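Long-range contacts in periplasmic binding protein/LacI transcriptional regulator (Brachyspira murdochii, PDB 4KQC), which probably binds a carbohydrate as the solute-binding component of an ABC transporter: residues N86-S94 against I276-A287; L106-A116 against V293-K301. All blocks are in the same frame, centred on the assembly; numbering follows the deposited sequence.

Interaction 1: residues N86-S94 against I276-A287; sequences NIPLIGFDS and IGFQAVTLAYKA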
ATOM      1  N   ASN A  86      -5.433  -0.250  30.116  1.00 12.23           N
ATOM      2  CA  ASN A  86      -6.117  -1.476  29.688  0.70 12.82           C
ATOM      3  C   ASN A  86      -7.253  -1.235  28.710  1.00 13.26           C
ATOM      4  O   ASN A  86      -8.266  -1.973  28.736  1.00 15.04           O
ATOM      5  CB  ASN A  86      -6.624  -2.291  30.915  0.70 14.09           C
ATOM      6  CG  ASN A  86      -5.491  -2.820  31.762  0.70 15.08           C
ATOM      7  OD1 ASN A  86      -5.467  -2.620  33.001  0.70 19.51           O
ATOM      8  ND2 ASN A  86      -4.537  -3.463  31.123  0.70 15.67           N
ATOM      9  N   ILE A  87      -7.063  -0.283  27.819  1.00 11.55           N
ATOM     10  CA  ILE A  87      -7.983  -0.068  26.665  1.00 12.24           C
ATOM     11  C   ILE A  87      -7.605  -1.043  25.535  1.00 11.39           C
ATOM     12  O   ILE A  87      -6.469  -1.039  25.094  1.00 11.32           O
ATOM     13  CB  ILE A  87      -7.914   1.362  26.171  1.00 12.49           C
ATOM     14  CG1 ILE A  87      -8.364   2.378  27.260  1.00 13.58           C
ATOM     15  CG2 ILE A  87      -8.774   1.536  24.934  1.00 13.94           C
ATOM     16  CD1 ILE A  87      -7.932   3.809  26.951  1.00 14.22           C
ATOM     17  N   PRO A  88      -8.523  -1.863  25.055  1.00 11.91           N
ATOM     18  CA  PRO A  88      -8.190  -2.726  23.947  1.00 12.13           C
ATOM     19  C   PRO A  88      -7.784  -1.930  22.716  1.00 11.05           C
ATOM     20  O   PRO A  88      -8.456  -0.976  22.337  1.00 11.29           O
ATOM     21  CB  PRO A  88      -9.481  -3.475  23.685  1.00 12.66           C
ATOM     22  CG  PRO A  88     -10.232  -3.428  24.969  1.00 13.83           C
ATOM     23  CD  PRO A  88      -9.824  -2.192  25.659  1.00 13.32           C
ATOM     24  N   LEU A  89      -6.672  -2.347  22.122  1.00 11.01           N
ATOM     25  CA  LEU A  89      -6.050  -1.657  20.995  1.00 10.53           C
ATOM     26  C   LEU A  89      -5.992  -2.591  19.775  1.00 10.75           C
ATOM     27  O   LEU A  89      -5.421  -3.662  19.865  1.00 10.96           O
ATOM     28  CB  LEU A  89      -4.641  -1.149  21.381  1.00 11.56           C
ATOM     29  CG  LEU A  89      -3.884  -0.413  20.314  1.00 11.95           C
ATOM     30  CD1 LEU A  89      -4.585   0.876  19.814  1.00 11.28           C
ATOM     31  CD2 LEU A  89      -2.468  -0.144  20.809  1.00 13.02           C
ATOM     32  N   ILE A  90      -6.515  -2.093  18.669  1.00 10.13           N
ATOM     33  CA  ILE A  90      -6.547  -2.799  17.379  1.00 10.72           C
ATOM     34  C   ILE A  90      -5.777  -1.955  16.410  1.00 11.17           C
ATOM     35  O   ILE A  90      -6.010  -0.729  16.330  1.00 10.80           O
ATOM     36  CB  ILE A  90      -8.006  -2.933  16.896  1.00 12.38           C
ATOM     37  CG1 ILE A  90      -8.866  -3.746  17.878  1.00 14.04           C
ATOM     38  CG2 ILE A  90      -8.147  -3.473  15.469  1.00 12.02           C
ATOM     39  CD1 ILE A  90      -8.296  -5.087  18.232  1.00 14.39           C
ATOM     40  N   GLY A  91      -4.887  -2.551  15.629  1.00 10.57           N
ATOM     41  CA  GLY A  91      -4.335  -1.826  14.474  1.00 10.79           C
ATOM     42  C   GLY A  91      -5.220  -2.016  13.230  1.00 10.62           C
ATOM     43  O   GLY A  91      -5.912  -3.068  13.051  1.00 10.39           O
ATOM     44  N   PHE A  92      -5.146  -1.073  12.314  1.00 10.08           N
ATOM     45  CA  PHE A  92      -5.732  -1.264  11.022  1.00 10.56           C
ATOM     46  C   PHE A  92      -4.952  -0.598   9.925  1.00 10.77           C
ATOM     47  O   PHE A  92      -4.182   0.306  10.173  1.00 10.93           O
ATOM     48  CB  PHE A  92      -7.235  -0.964  11.013  1.00 10.10           C
ATOM     49  CG  PHE A  92      -7.599   0.483  11.048  1.00 10.55           C
ATOM     50  CD1 PHE A  92      -7.342   1.209  12.161  1.00  9.97           C
ATOM     51  CD2 PHE A  92      -8.235   1.100   9.987  1.00 10.83           C
ATOM     52  CE1 PHE A  92      -7.705   2.526  12.247  1.00 10.86           C
ATOM     53  CE2 PHE A  92      -8.608   2.425  10.049  1.00 11.35           C
ATOM     54  CZ  PHE A  92      -8.330   3.162  11.197  1.00 10.48           C
ATOM     55  N   ASP A  93      -5.134  -1.065   8.683  1.00 10.99           N
ATOM     56  CA  ASP A  93      -4.240  -0.605   7.593  1.00 12.62           C
ATOM     57  C   ASP A  93      -2.765  -0.888   8.039  1.00 12.60           C
ATOM     58  O   ASP A  93      -2.506  -1.957   8.616  1.00 14.38           O
ATOM     59  CB  ASP A  93      -4.518   0.883   7.265  1.00 12.85           C
ATOM     60  CG  ASP A  93      -3.888   1.324   5.989  1.00 15.80           C
ATOM     61  OD1 ASP A  93      -4.405   0.895   4.911  1.00 17.07           O
ATOM     62  OD2 ASP A  93      -2.882   2.032   6.042  1.00 18.22           O
ATOM     63  N   SER A  94      -1.825   0.052   7.910  1.00 13.77           N
ATOM     64  CA  SER A  94      -0.480  -0.241   8.357  1.00 14.97           C
ATOM     65  C   SER A  94      -0.375  -0.374   9.879  1.00 14.60           C
ATOM     66  O   SER A  94       0.697  -0.826  10.393  1.00 14.86           O
ATOM     67  CB  SER A  94       0.494   0.803   7.813  1.00 14.90           C
ATOM     68  OG  SER A  94      -0.000   2.075   8.085  1.00 16.42           O
ATOM     69  N   ILE A 276     -11.260  -3.013   5.259  1.00 11.29           N
ATOM     70  CA  ILE A 276     -10.301  -2.582   6.279  1.00 10.75           C
ATOM     71  C   ILE A 276     -11.044  -1.846   7.361  1.00 10.60           C
ATOM     72  O   ILE A 276     -10.886  -2.127   8.534  1.00 10.80           O
ATOM     73  CB  ILE A 276      -9.196  -1.763   5.664  1.00 10.62           C
ATOM     74  CG1 ILE A 276      -8.301  -2.662   4.795  1.00 11.09           C
ATOM     75  CG2 ILE A 276      -8.384  -1.062   6.703  1.00 11.28           C
ATOM     76  CD1 ILE A 276      -7.356  -1.925   3.873  1.00 11.43           C
ATOM     77  N   GLY A 277     -11.869  -0.913   7.003  1.00 10.10           N
ATOM     78  CA  GLY A 277     -12.600  -0.172   8.029  1.00 10.15           C
ATOM     79  C   GLY A 277     -13.641  -0.999   8.747  1.00 10.61           C
ATOM     80  O   GLY A 277     -13.782  -0.925   9.960  1.00 11.48           O
ATOM     81  N   PHE A 278     -14.370  -1.818   8.023  1.00 10.81           N
ATOM     82  CA  PHE A 278     -15.414  -2.624   8.629  1.00 11.62           C
ATOM     83  C   PHE A 278     -14.792  -3.603   9.649  1.00 11.86           C
ATOM     84  O   PHE A 278     -15.289  -3.764  10.791  1.00 11.27           O
ATOM     85  CB  PHE A 278     -16.196  -3.360   7.552  1.00 12.43           C
ATOM     86  CG  PHE A 278     -17.420  -4.005   8.054  1.00 12.16           C
ATOM     87  CD1 PHE A 278     -17.371  -5.229   8.689  1.00 13.56           C
ATOM     88  CD2 PHE A 278     -18.633  -3.404   7.858  1.00 13.44           C
ATOM     89  CE1 PHE A 278     -18.509  -5.844   9.151  1.00 14.35           C
ATOM     90  CE2 PHE A 278     -19.785  -4.001   8.350  1.00 15.01           C
ATOM     91  CZ  PHE A 278     -19.707  -5.214   9.013  1.00 14.91           C
ATOM     92  N   GLN A 279     -13.710  -4.243   9.224  1.00 12.09           N
ATOM     93  CA  GLN A 279     -13.041  -5.264  10.061  1.00 13.14           C
ATOM     94  C   GLN A 279     -12.338  -4.637  11.253  1.00 11.72           C
ATOM     95  O   GLN A 279     -12.332  -5.229  12.341  1.00 13.05           O
ATOM     96  CB  GLN A 279     -12.119  -6.145   9.265  1.00 15.04           C
ATOM     97  CG  GLN A 279     -12.899  -7.030   8.271  1.00 17.56           C
ATOM     98  CD  GLN A 279     -13.885  -7.983   8.944  1.00 21.19           C
ATOM     99  OE1 GLN A 279     -13.636  -8.463  10.041  1.00 24.39           O
ATOM    100  NE2 GLN A 279     -15.026  -8.236   8.296  1.00 25.00           N
ATOM    101  N   ALA A 280     -11.782  -3.442  11.092  1.00 11.40           N
ATOM    102  CA  ALA A 280     -11.186  -2.697  12.221  1.00 11.56           C
ATOM    103  C   ALA A 280     -12.185  -2.505  13.331  1.00 11.63           C
ATOM    104  O   ALA A 280     -11.882  -2.805  14.476  1.00 11.85           O
ATOM    105  CB  ALA A 280     -10.674  -1.349  11.756  1.00 10.71           C
ATOM    106  N   VAL A 281     -13.379  -1.970  13.006  1.00 11.24           N
ATOM    107  CA  VAL A 281     -14.375  -1.711  14.018  1.00 11.26           C
ATOM    108  C   VAL A 281     -14.885  -3.025  14.566  1.00 11.89           C
ATOM    109  O   VAL A 281     -15.169  -3.066  15.766  1.00 12.86           O
ATOM    110  CB  VAL A 281     -15.474  -0.799  13.493  1.00 11.08           C
ATOM    111  CG1 VAL A 281     -16.680  -0.786  14.443  1.00 11.18           C
ATOM    112  CG2 VAL A 281     -14.898   0.576  13.278  1.00 11.28           C
ATOM    113  N   THR A 282     -15.120  -4.033  13.719  1.00 11.59           N
ATOM    114  CA  THR A 282     -15.511  -5.331  14.221  1.00 12.21           C
ATOM    115  C   THR A 282     -14.560  -5.891  15.271  1.00 11.31           C
ATOM    116  O   THR A 282     -15.005  -6.368  16.288  1.00 12.87           O
ATOM    117  CB  THR A 282     -15.689  -6.327  13.048  1.00 12.69           C
ATOM    118  OG1 THR A 282     -16.707  -5.813  12.180  1.00 14.15           O
ATOM    119  CG2 THR A 282     -16.154  -7.714  13.539  1.00 14.21           C
ATOM    120  N   LEU A 283     -13.279  -5.903  14.980  1.00 11.43           N
ATOM    121  CA  LEU A 283     -12.265  -6.385  15.907  1.00 11.07           C
ATOM    122  C   LEU A 283     -12.345  -5.563  17.196  1.00 11.90           C
ATOM    123  O   LEU A 283     -12.244  -6.096  18.295  1.00 11.79           O
ATOM    124  CB  LEU A 283     -10.864  -6.263  15.291  1.00 11.27           C
ATOM    125  CG  LEU A 283     -10.483  -7.259  14.210  1.00 12.55           C
ATOM    126  CD1 LEU A 283      -9.130  -6.918  13.572  1.00 12.62           C
ATOM    127  CD2 LEU A 283     -10.471  -8.605  14.858  1.00 13.12           C
ATOM    128  N   ALA A 284     -12.467  -4.252  17.048  1.00 11.68           N
ATOM    129  CA  ALA A 284     -12.456  -3.398  18.225  1.00 12.06           C
ATOM    130  C   ALA A 284     -13.647  -3.634  19.129  1.00 12.59           C
ATOM    131  O   ALA A 284     -13.495  -3.713  20.366  1.00 13.09           O
ATOM    132  CB  ALA A 284     -12.354  -1.976  17.814  1.00 11.44           C
ATOM    133  N   TYR A 285     -14.793  -3.803  18.510  1.00 11.99           N
ATOM    134  CA  TYR A 285     -16.010  -4.117  19.195  1.00 12.60           C
ATOM    135  C   TYR A 285     -15.876  -5.422  19.922  1.00 12.92           C
ATOM    136  O   TYR A 285     -16.232  -5.509  21.134  1.00 12.59           O
ATOM    137  CB  TYR A 285     -17.189  -4.066  18.230  1.00 13.13           C
ATOM    138  CG  TYR A 285     -18.466  -4.463  18.926  1.00 16.51           C
ATOM    139  CD1 TYR A 285     -19.102  -3.555  19.709  1.00 18.50           C
ATOM    140  CD2 TYR A 285     -18.998  -5.724  18.776  1.00 19.24           C
ATOM    141  CE1 TYR A 285     -20.266  -3.855  20.379  1.00 20.83           C
ATOM    142  CE2 TYR A 285     -20.176  -6.064  19.451  1.00 21.71           C
ATOM    143  CZ  TYR A 285     -20.779  -5.108  20.256  1.00 22.50           C
ATOM    144  OH  TYR A 285     -21.954  -5.333  20.969  1.00 32.12           O
ATOM    145  N   LYS A 286     -15.428  -6.455  19.229  1.00 13.17           N
ATOM    146  CA  LYS A 286     -15.278  -7.796  19.875  1.00 14.05           C
ATOM    147  C   LYS A 286     -14.311  -7.733  21.032  1.00 13.95           C
ATOM    148  O   LYS A 286     -14.573  -8.291  22.137  1.00 13.35           O
ATOM    149  CB  LYS A 286     -14.809  -8.850  18.861  1.00 15.56           C
ATOM    150  CG  LYS A 286     -15.867  -9.160  17.796  1.00 17.53           C
ATOM    151  CD  LYS A 286     -15.339 -10.183  16.807  1.00 19.67           C
ATOM    152  CE  LYS A 286     -16.496 -10.727  15.992  1.00 23.45           C
ATOM    153  NZ  LYS A 286     -16.070 -11.497  14.800  1.00 27.58           N
ATOM    154  N   ALA A 287     -13.187  -7.028  20.835  1.00 13.61           N
ATOM    155  CA  ALA A 287     -12.180  -6.884  21.909  1.00 13.45           C
ATOM    156  C   ALA A 287     -12.773  -6.101  23.077  1.00 14.69           C
ATOM    157  O   ALA A 287     -12.454  -6.419  24.241  1.00 15.34           O
ATOM    158  CB  ALA A 287     -10.924  -6.218  21.392  1.00 12.81           C
TER
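Phe92 and Ile90, on strand 89-92, press against the alanine-lined side of helix 276-287, which runs antiparallel to the strand at 169° with the axes 8.3 Å apart. The middle is tight. Phe92 CB sits 3.5 Å from Ala280 CB, and with CG between the backbone N and the carbonyl carbon (chi1 75°) the ring turns so that Ile276 CG2 meets its edge, in plane, 3.9 Å from Phe92 CD2. Ile90 uses both branches: CG1 comes down onto the helix backbone, 3.6 Å from Ala284 CA, while CG2 reaches Leu283 CB at 3.9 Å, the two side chains crossing at about a right angle. Small Ala280, Ala284 and Ala287 let the strand come this close, and beta-branched Ile90 spreads two branches over this side of the helix. No hydrogen bond spans the interface.

The strand's two ends are more open, for Pro88 and Asp93 are partly exposed. At one, the ring of Pro88 rests on Ala287, CB to CB 3.9 Å; at the other, Asp93 approaches Ile276 through its backbone N, 3.8 Å from Ile276 CG2, while its carboxylate stays farther off and its side chain touches Phe18 and Trp19 of helix 18-33.

Helix 273-288 thus covers one face of the parallel sheet: Val281 and Ala284 touch strand 6-10, Phe278 meets helix 18-33, and strand 89-92 lies hydrogen-bonded between strands 66-68 and 105-110.

Interaction 2: residues L106-A116 against V293-K301; sequences LATASTDNRAA and VSNIDTGAK
Asn295 turns its amide towards strand 106-110, and Thr108 N donates to Asn295 OD1 at 2.9 Å, tilted only 15° from the carbonyl plane. Farther along, the carboxylates of Asp112 and Asp297 stand with planes 51° apart; Ala115 N reaches Asp112 OD1 from above its plane, an N-cap bond, and Gly299 N comes from above onto Asp297 OD1, closing an Asx turn. The two segments form a short parallel beta ladder that continues as neighbouring crossings between the two lobes, the hinge of the periplasmic binding protein type I fold.

In the ladder Ile296 N bonds to Thr108 O, Ser110 N to Ile296 O and Thr298 N to Ser110 O, the last at 2.9 Å and from well above the carbonyl plane. Asn295 suits the start because its amide oxygen stands in for a backbone acceptor; a water that also bonds Thr108 OG1 donates to it. Ile296, beside Ala109, gives the sheet an apolar side towards Gln279 and Leu283 of helix 273-288. Asp112 OD2 and Asp297 OD2 lie 4.1 Å apart, a like-charge proximity that the N-H groups on both OD1 atoms would ease.

Thr111 works with both branches. With OG1 beside the backbone N (chi1 -59°), CG2 lies anti to that N and packs 3.6 Å from Gly299 O. Thr111 OG1 bonds to Gln271 and accepts from a water at 2.7 Å, which also donates to Gly299 O at 2.6 Å and lies 2.8 Å from Thr298 OG1. A valine here would probably leave Gln271 OE1 and this water without the hydroxyl that joins them to the crossing. Gly299 has a positive phi, easiest for a residue without CB. On the far side of the hinge Ala116 CB meets Ala300 CB at 3.5 Å.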
ATOM      1  N   LEU A 106      -3.772  -6.066  20.100  1.00 12.56           N
ATOM      2  CA  LEU A 106      -4.423  -7.352  20.140  1.00 12.35           C
ATOM      3  C   LEU A 106      -4.554  -8.076  18.801  1.00 13.13           C
ATOM      4  O   LEU A 106      -4.508  -9.326  18.753  1.00 13.03           O
ATOM      5  CB  LEU A 106      -5.798  -7.206  20.787  1.00 13.18           C
ATOM      6  CG  LEU A 106      -5.869  -6.847  22.266  1.00 14.09           C
ATOM      7  CD1 LEU A 106      -7.290  -6.466  22.647  1.00 14.53           C
ATOM      8  CD2 LEU A 106      -5.457  -8.036  23.097  1.00 15.48           C
ATOM      9  N   ALA A 107      -4.789  -7.295  17.761  1.00 12.48           N
ATOM     10  CA  ALA A 107      -5.059  -7.752  16.424  1.00 12.36           C
ATOM     11  C   ALA A 107      -5.034  -6.549  15.506  1.00 12.89           C
ATOM     12  O   ALA A 107      -5.172  -5.398  15.972  1.00 11.97           O
ATOM     13  CB  ALA A 107      -6.388  -8.451  16.362  1.00 12.30           C
ATOM     14  N   THR A 108      -4.853  -6.833  14.212  1.00 12.88           N
ATOM     15  CA  THR A 108      -4.810  -5.811  13.160  1.00 12.15           C
ATOM     16  C   THR A 108      -5.637  -6.314  11.987  1.00 12.63           C
ATOM     17  O   THR A 108      -5.631  -7.526  11.663  1.00 12.62           O
ATOM     18  CB  THR A 108      -3.360  -5.574  12.733  1.00 13.90           C
ATOM     19  OG1 THR A 108      -2.630  -5.050  13.860  1.00 14.83           O
ATOM     20  CG2 THR A 108      -3.216  -4.653  11.608  1.00 15.13           C
ATOM     21  N   ALA A 109      -6.380  -5.403  11.379  1.00 11.23           N
ATOM     22  CA  ALA A 109      -7.031  -5.675  10.082  1.00 11.21           C
ATOM     23  C   ALA A 109      -6.298  -4.923   8.955  1.00 10.75           C
ATOM     24  O   ALA A 109      -6.268  -3.701   8.959  1.00 10.92           O
ATOM     25  CB  ALA A 109      -8.462  -5.256  10.129  1.00 11.98           C
ATOM     26  N   SER A 110      -5.761  -5.645   7.975  1.00 11.81           N
ATOM     27  CA  SER A 110      -4.969  -5.014   6.942  1.00 12.31           C
ATOM     28  C   SER A 110      -4.778  -5.864   5.749  1.00 12.17           C
ATOM     29  O   SER A 110      -4.988  -7.067   5.819  1.00 11.68           O
ATOM     30  CB  SER A 110      -3.560  -4.727   7.459  1.00 14.50           C
ATOM     31  OG  SER A 110      -2.845  -5.882   7.766  1.00 18.96           O
ATOM     32  N   THR A 111      -4.323  -5.229   4.672  1.00 11.50           N
ATOM     33  CA  THR A 111      -3.835  -5.925   3.510  1.00 11.77           C
ATOM     34  C   THR A 111      -2.567  -6.672   3.950  1.00 11.42           C
ATOM     35  O   THR A 111      -1.752  -6.137   4.717  1.00 13.74           O
ATOM     36  CB  THR A 111      -3.498  -4.881   2.470  1.00 11.75           C
ATOM     37  OG1 THR A 111      -4.695  -4.117   2.179  1.00 11.19           O
ATOM     38  CG2 THR A 111      -2.883  -5.568   1.210  1.00 12.69           C
ATOM     39  N   ASP A 112      -2.322  -7.854   3.432  1.00 12.27           N
ATOM     40  CA  ASP A 112      -0.992  -8.469   3.544  1.00 12.23           C
ATOM     41  C   ASP A 112      -0.070  -7.909   2.407  1.00 12.13           C
ATOM     42  O   ASP A 112      -0.196  -8.266   1.223  1.00 12.46           O
ATOM     43  CB  ASP A 112      -1.171  -9.983   3.464  1.00 14.04           C
ATOM     44  CG  ASP A 112       0.127 -10.771   3.501  1.00 16.96           C
ATOM     45  OD1 ASP A 112       1.186 -10.253   3.178  1.00 16.83           O
ATOM     46  OD2 ASP A 112       0.027 -11.997   3.750  1.00 21.38           O
ATOM     47  N   ASN A 113       0.755  -6.944   2.756  1.00 12.91           N
ATOM     48  CA  ASN A 113       1.631  -6.282   1.792  1.00 12.39           C
ATOM     49  C   ASN A 113       2.474  -7.223   0.948  1.00 12.74           C
ATOM     50  O   ASN A 113       2.576  -7.040  -0.256  1.00 12.38           O
ATOM     51  CB  ASN A 113       2.528  -5.280   2.489  1.00 13.30           C
ATOM     52  CG  ASN A 113       1.796  -4.016   2.833  1.00 13.35           C
ATOM     53  OD1 ASN A 113       0.995  -3.481   2.023  1.00 14.32           O
ATOM     54  ND2 ASN A 113       2.068  -3.503   4.002  1.00 15.84           N
ATOM     55  N   ARG A 114       3.085  -8.210   1.595  1.00 12.82           N
ATOM     56  CA  ARG A 114       3.964  -9.111   0.892  1.00 12.88           C
ATOM     57  C   ARG A 114       3.205  -9.946  -0.162  1.00 12.25           C
ATOM     58  O   ARG A 114       3.643 -10.068  -1.317  1.00 12.63           O
ATOM     59  CB  ARG A 114       4.732 -10.034   1.839  1.00 12.86           C
ATOM     60  CG  ARG A 114       5.810  -9.275   2.591  1.00 13.89           C
ATOM     61  CD  ARG A 114       6.324 -10.083   3.775  1.00 15.89           C
ATOM     62  NE  ARG A 114       7.480  -9.406   4.384  1.00 17.04           N
ATOM     63  CZ  ARG A 114       7.395  -8.331   5.192  1.00 17.75           C
ATOM     64  NH1 ARG A 114       6.224  -7.818   5.587  1.00 17.67           N
ATOM     65  NH2 ARG A 114       8.517  -7.793   5.633  1.00 21.17           N
ATOM     66  N   ALA A 115       2.006 -10.402   0.220  1.00 12.02           N
ATOM     67  CA  ALA A 115       1.149 -11.145  -0.691  1.00 11.85           C
ATOM     68  C   ALA A 115       0.634 -10.325  -1.826  1.00 11.79           C
ATOM     69  O   ALA A 115       0.582 -10.814  -2.936  1.00 11.53           O
ATOM     70  CB  ALA A 115      -0.024 -11.692   0.088  1.00 13.31           C
ATOM     71  N   ALA A 116       0.297  -9.071  -1.583  1.00 11.40           N
ATOM     72  CA  ALA A 116      -0.198  -8.207  -2.634  1.00 12.07           C
ATOM     73  C   ALA A 116       0.924  -7.944  -3.643  1.00 11.79           C
ATOM     74  O   ALA A 116       0.730  -7.944  -4.865  1.00 11.53           O
ATOM     75  CB  ALA A 116      -0.689  -6.942  -2.043  1.00 12.94           C
ATOM     76  N   VAL A 293      -9.729 -12.115  19.765  1.00 17.96           N
ATOM     77  CA  VAL A 293      -9.591 -11.637  18.398  1.00 17.09           C
ATOM     78  C   VAL A 293      -8.271 -12.067  17.776  1.00 17.52           C
ATOM     79  O   VAL A 293      -7.295 -12.366  18.471  1.00 17.92           O
ATOM     80  CB  VAL A 293      -9.699 -10.076  18.341  1.00 16.68           C
ATOM     81  CG1 VAL A 293     -11.099  -9.588  18.746  1.00 17.64           C
ATOM     82  CG2 VAL A 293      -8.643  -9.377  19.179  1.00 17.70           C
ATOM     83  N   SER A 294      -8.241 -12.061  16.444  1.00 16.67           N
ATOM     84  CA  SER A 294      -7.066 -12.436  15.669  1.00 16.73           C
ATOM     85  C   SER A 294      -6.895 -11.533  14.482  1.00 14.31           C
ATOM     86  O   SER A 294      -7.836 -10.887  14.026  1.00 13.35           O
ATOM     87  CB  SER A 294      -7.289 -13.878  15.153  1.00 19.74           C
ATOM     88  OG  SER A 294      -7.164 -14.820  16.231  1.00 27.61           O
ATOM     89  N   ASN A 295      -5.657 -11.438  13.999  1.00 14.16           N
ATOM     90  CA  ASN A 295      -5.389 -10.652  12.806  1.00 13.83           C
ATOM     91  C   ASN A 295      -6.291 -11.046  11.660  1.00 13.06           C
ATOM     92  O   ASN A 295      -6.615 -12.244  11.460  1.00 14.14           O
ATOM     93  CB  ASN A 295      -3.976 -10.849  12.370  1.00 14.91           C
ATOM     94  CG  ASN A 295      -2.993 -10.285  13.332  1.00 16.88           C
ATOM     95  OD1 ASN A 295      -3.256  -9.278  14.039  1.00 15.86           O
ATOM     96  ND2 ASN A 295      -1.800 -10.875  13.337  1.00 20.01           N
ATOM     97  N   ILE A 296      -6.696 -10.056  10.882  1.00 12.41           N
ATOM     98  CA  ILE A 296      -7.537 -10.280   9.725  1.00 13.30           C
ATOM     99  C   ILE A 296      -6.828  -9.778   8.484  1.00 12.28           C
ATOM    100  O   ILE A 296      -6.347  -8.633   8.435  1.00 13.15           O
ATOM    101  CB  ILE A 296      -8.866  -9.576   9.899  1.00 14.56           C
ATOM    102  CG1 ILE A 296      -9.589 -10.167  11.128  1.00 16.79           C
ATOM    103  CG2 ILE A 296      -9.644  -9.691   8.631  1.00 15.53           C
ATOM    104  CD1 ILE A 296     -10.897  -9.569  11.383  1.00 18.95           C
ATOM    105  N   ASP A 297      -6.765 -10.625   7.452  1.00 12.52           N
ATOM    106  CA  ASP A 297      -6.144 -10.262   6.172  1.00 12.71           C
ATOM    107  C   ASP A 297      -7.260  -9.851   5.246  1.00 12.92           C
ATOM    108  O   ASP A 297      -8.106 -10.693   4.868  1.00 13.10           O
ATOM    109  CB  ASP A 297      -5.421 -11.508   5.659  1.00 13.75           C
ATOM    110  CG  ASP A 297      -4.738 -11.309   4.315  1.00 15.25           C
ATOM    111  OD1 ASP A 297      -4.876 -10.226   3.682  1.00 14.68           O
ATOM    112  OD2 ASP A 297      -4.092 -12.325   3.860  1.00 16.27           O
ATOM    113  N   THR A 298      -7.298  -8.589   4.835  1.00 12.88           N
ATOM    114  CA  THR A 298      -8.342  -8.116   3.952  1.00 12.96           C
ATOM    115  C   THR A 298      -7.995  -8.282   2.453  1.00 12.01           C
ATOM    116  O   THR A 298      -8.825  -7.986   1.584  1.00 13.18           O
ATOM    117  CB  THR A 298      -8.741  -6.668   4.310  1.00 14.22           C
ATOM    118  OG1 THR A 298      -7.581  -5.851   4.325  1.00 12.82           O
ATOM    119  CG2 THR A 298      -9.394  -6.607   5.721  1.00 15.40           C
ATOM    120  N   GLY A 299      -6.773  -8.691   2.148  1.00 12.52           N
ATOM    121  CA  GLY A 299      -6.417  -9.065   0.790  1.00 12.09           C
ATOM    122  C   GLY A 299      -6.183  -7.980  -0.213  1.00 11.93           C
ATOM    123  O   GLY A 299      -6.134  -6.817   0.166  1.00 13.59           O
ATOM    124  N   ALA A 300      -5.946  -8.355  -1.459  1.00 12.23           N
ATOM    125  CA  ALA A 300      -5.669  -7.422  -2.506  1.00 12.19           C
ATOM    126  C   ALA A 300      -6.037  -8.060  -3.822  1.00 13.39           C
ATOM    127  O   ALA A 300      -6.126  -9.275  -3.875  1.00 12.79           O
ATOM    128  CB  ALA A 300      -4.203  -7.023  -2.465  1.00 14.48           C
ATOM    129  N   LYS A 301      -6.337  -7.234  -4.832  1.00 13.44           N
ATOM    130  CA  LYS A 301      -6.808  -7.731  -6.116  1.00 15.04           C
ATOM    131  C   LYS A 301      -6.086  -6.986  -7.236  1.00 12.89           C
ATOM    132  O   LYS A 301      -5.839  -5.753  -7.122  1.00 12.74           O
ATOM    133  CB  LYS A 301      -8.299  -7.499  -6.300  1.00 17.58           C
ATOM    134  CG  LYS A 301      -9.229  -8.384  -5.488  1.00 21.36           C
ATOM    135  CD  LYS A 301     -10.650  -8.125  -5.981  1.00 23.62           C
ATOM    136  CE  LYS A 301     -11.696  -9.008  -5.339  1.00 27.59           C
ATOM    137  NZ  LYS A 301     -11.253 -10.413  -5.342  1.00 31.81           N
TER
HETATM  138  O   HOH W   1      -5.052 -11.151  20.747  1.00 18.79           O
HETATM  139  O   HOH W   2      -1.654  -7.376  15.117  1.00 18.73           O
HETATM  140  O   HOH W   3      -7.181  -4.959   1.731  1.00 10.73           O

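Interactions 1 and 2, their centres about 12 Å apart, meet in one parallel sheet. Strands 89-92 and 105-110 are neighbours in it, joined by probable hydrogen bonds from Gly91 N to Ala107 O and from Asp93 N to Ala109 O, each 2.9 Å. Helix 273-288 leads on to strand 296-297, and Gln279 OE1 packs 3.2 Å from Ile296 CD1. Interaction 1 builds the body of one lobe, whereas interaction 2 carries the same sheet out into the connection with the other. Gln271 touches Asp93 and Ile276 and bonds to Thr111, linking both. In this family solute typically binds between lobes; the nitrate about 4 Å from Gly299, probably from the crystallisation liquor, identifies no ligand.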